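Hypothetical protein (Nostoc punctiforme, PDB 2O62) is of unknown function but folds from two antiparallel beta-sheet domains related to the calycin superfamily, whose barrels often bind small hydrophobic ligands. Local coordinates at residues Thr222-Val227 against Gln231-Glu236. Residues are numbered along the deposited sequence; the frame is centred on the assembly and turned at random. Where two conformers were deposited one is given.
Sequences TSPLKV and QPLFLE
T222 and E236 form the last hydrogen-bonded pair before the loop of a beta hairpin, in the calycin-like barrel formed by the second half of the chain. T222 N donates to E236 O at 2.9 Å with an N-H...O angle of 164°, although the donor sits above the carbonyl plane; the return bond, from E236 N to T222 O, is weak at 3.5 Å. The side chains of T222 and E236 rise from the same face and run side by side, T222 CB 4.0 Å from E236 CB. E236 holds CG opposite its backbone N (chi1 -177°) and stays extended, lying alongside T222, a beta-branched residue suited to a strand; in one conformer, E236 OE2 forms a salt bridge with R248.

P224 has no N-H to offer: P224 CD lies 3.8 Å from F234 O, and the strands splay apart. Apolar contact takes over beyond it, V227 and L233 crossing nearly at right angles with V227 CG1 3.6 Å from L233 CD1. Branched aliphatic side chains suit this partly buried junction, where F92 and F111 touch V227 and L86 touches L233. The hairpin lies between strands 210-214 and 245-253, while strand 103-111 of the other sheet packs against S223, P224 and L235.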
# COMPACT_ATOMS: atom_id res chain seq x y z
N THR A 222 -0.11 -7.72 -0.23
CA THR A 222 0.51 -8.84 0.49
C THR A 222 -0.00 -8.82 1.93
O THR A 222 0.10 -7.81 2.62
CB THR A 222 2.07 -8.78 0.40
OG1 THR A 222 2.44 -8.88 -0.98
CG2 THR A 222 2.73 -9.90 1.17
N SER A 223 -0.61 -9.93 2.34
CA SER A 223 -1.35 -10.06 3.58
C SER A 223 -0.84 -11.22 4.41
O SER A 223 -0.68 -12.32 3.87
CB SER A 223 -2.82 -10.35 3.33
OG SER A 223 -3.38 -9.32 2.50
N PRO A 224 -0.66 -11.01 5.74
CA PRO A 224 -0.43 -12.14 6.64
C PRO A 224 -1.48 -13.25 6.46
O PRO A 224 -2.64 -12.95 6.26
CB PRO A 224 -0.55 -11.49 8.04
CG PRO A 224 -0.33 -10.03 7.83
CD PRO A 224 -0.71 -9.72 6.45
N LEU A 225 -1.09 -14.52 6.47
CA LEU A 225 -2.09 -15.58 6.42
C LEU A 225 -2.99 -15.55 7.66
O LEU A 225 -4.16 -15.92 7.59
CB LEU A 225 -1.43 -16.95 6.28
CG LEU A 225 -0.72 -17.14 4.92
CD1 LEU A 225 0.09 -18.45 4.88
CD2 LEU A 225 -1.71 -17.04 3.75
N LYS A 226 -2.43 -15.17 8.80
CA LYS A 226 -3.22 -15.01 10.02
C LYS A 226 -2.48 -14.08 10.91
O LYS A 226 -1.30 -14.28 11.17
CB LYS A 226 -3.42 -16.32 10.78
CG LYS A 226 -4.43 -16.17 12.00
CD LYS A 226 -4.85 -17.48 12.62
CE LYS A 226 -6.16 -17.39 13.46
NZ LYS A 226 -6.05 -16.39 14.53
N VAL A 227 -3.18 -13.07 11.39
CA VAL A 227 -2.64 -12.21 12.40
C VAL A 227 -2.57 -12.98 13.72
O VAL A 227 -3.58 -13.43 14.22
CB VAL A 227 -3.50 -10.95 12.54
CG1 VAL A 227 -2.99 -10.09 13.66
CG2 VAL A 227 -3.50 -10.21 11.26
N GLN A 231 3.36 -11.56 17.51
CA GLN A 231 4.20 -11.58 16.31
C GLN A 231 4.18 -10.19 15.67
O GLN A 231 3.16 -9.47 15.71
CB GLN A 231 3.70 -12.65 15.33
CG GLN A 231 3.62 -14.05 15.89
CD GLN A 231 5.01 -14.68 16.09
OE1 GLN A 231 5.97 -14.23 15.48
NE2 GLN A 231 5.10 -15.72 16.95
N PRO A 232 5.31 -9.79 15.06
CA PRO A 232 5.29 -8.52 14.32
C PRO A 232 4.43 -8.69 13.07
O PRO A 232 4.25 -9.83 12.59
CB PRO A 232 6.75 -8.29 13.98
CG PRO A 232 7.33 -9.64 13.93
CD PRO A 232 6.62 -10.47 14.97
N LEU A 233 3.86 -7.59 12.60
CA LEU A 233 2.94 -7.55 11.50
C LEU A 233 3.35 -6.50 10.50
O LEU A 233 3.85 -5.42 10.84
CB LEU A 233 1.54 -7.25 12.00
CG LEU A 233 0.92 -8.32 12.91
CD1 LEU A 233 -0.29 -7.78 13.68
CD2 LEU A 233 0.48 -9.49 12.06
N PHE A 234 3.08 -6.80 9.24
CA PHE A 234 3.51 -5.98 8.10
C PHE A 234 2.33 -5.94 7.11
O PHE A 234 1.85 -6.97 6.67
CB PHE A 234 4.74 -6.59 7.43
CG PHE A 234 5.90 -6.81 8.39
CD1 PHE A 234 6.82 -5.80 8.61
CD2 PHE A 234 6.06 -8.02 9.05
CE1 PHE A 234 7.87 -5.98 9.50
CE2 PHE A 234 7.11 -8.20 9.95
CZ PHE A 234 8.01 -7.18 10.18
N LEU A 235 1.82 -4.74 6.86
CA LEU A 235 0.78 -4.51 5.86
C LEU A 235 1.52 -4.01 4.61
O LEU A 235 2.23 -3.04 4.70
CB LEU A 235 -0.12 -3.43 6.40
CG LEU A 235 -1.37 -3.09 5.67
CD1 LEU A 235 -2.36 -4.20 5.91
CD2 LEU A 235 -1.88 -1.73 6.17
N GLU A 236 1.38 -4.70 3.48
CA GLU A 236 2.17 -4.38 2.28
C GLU A 236 1.25 -4.32 1.07
O GLU A 236 0.25 -5.05 0.95
CB GLU A 236 3.36 -5.35 2.00
CG GLU A 236 4.28 -4.97 0.72
CD GLU A 236 5.58 -5.82 0.61
OE1 GLU A 236 5.60 -6.87 1.29
OE2 GLU A 236 6.56 -5.46 -0.12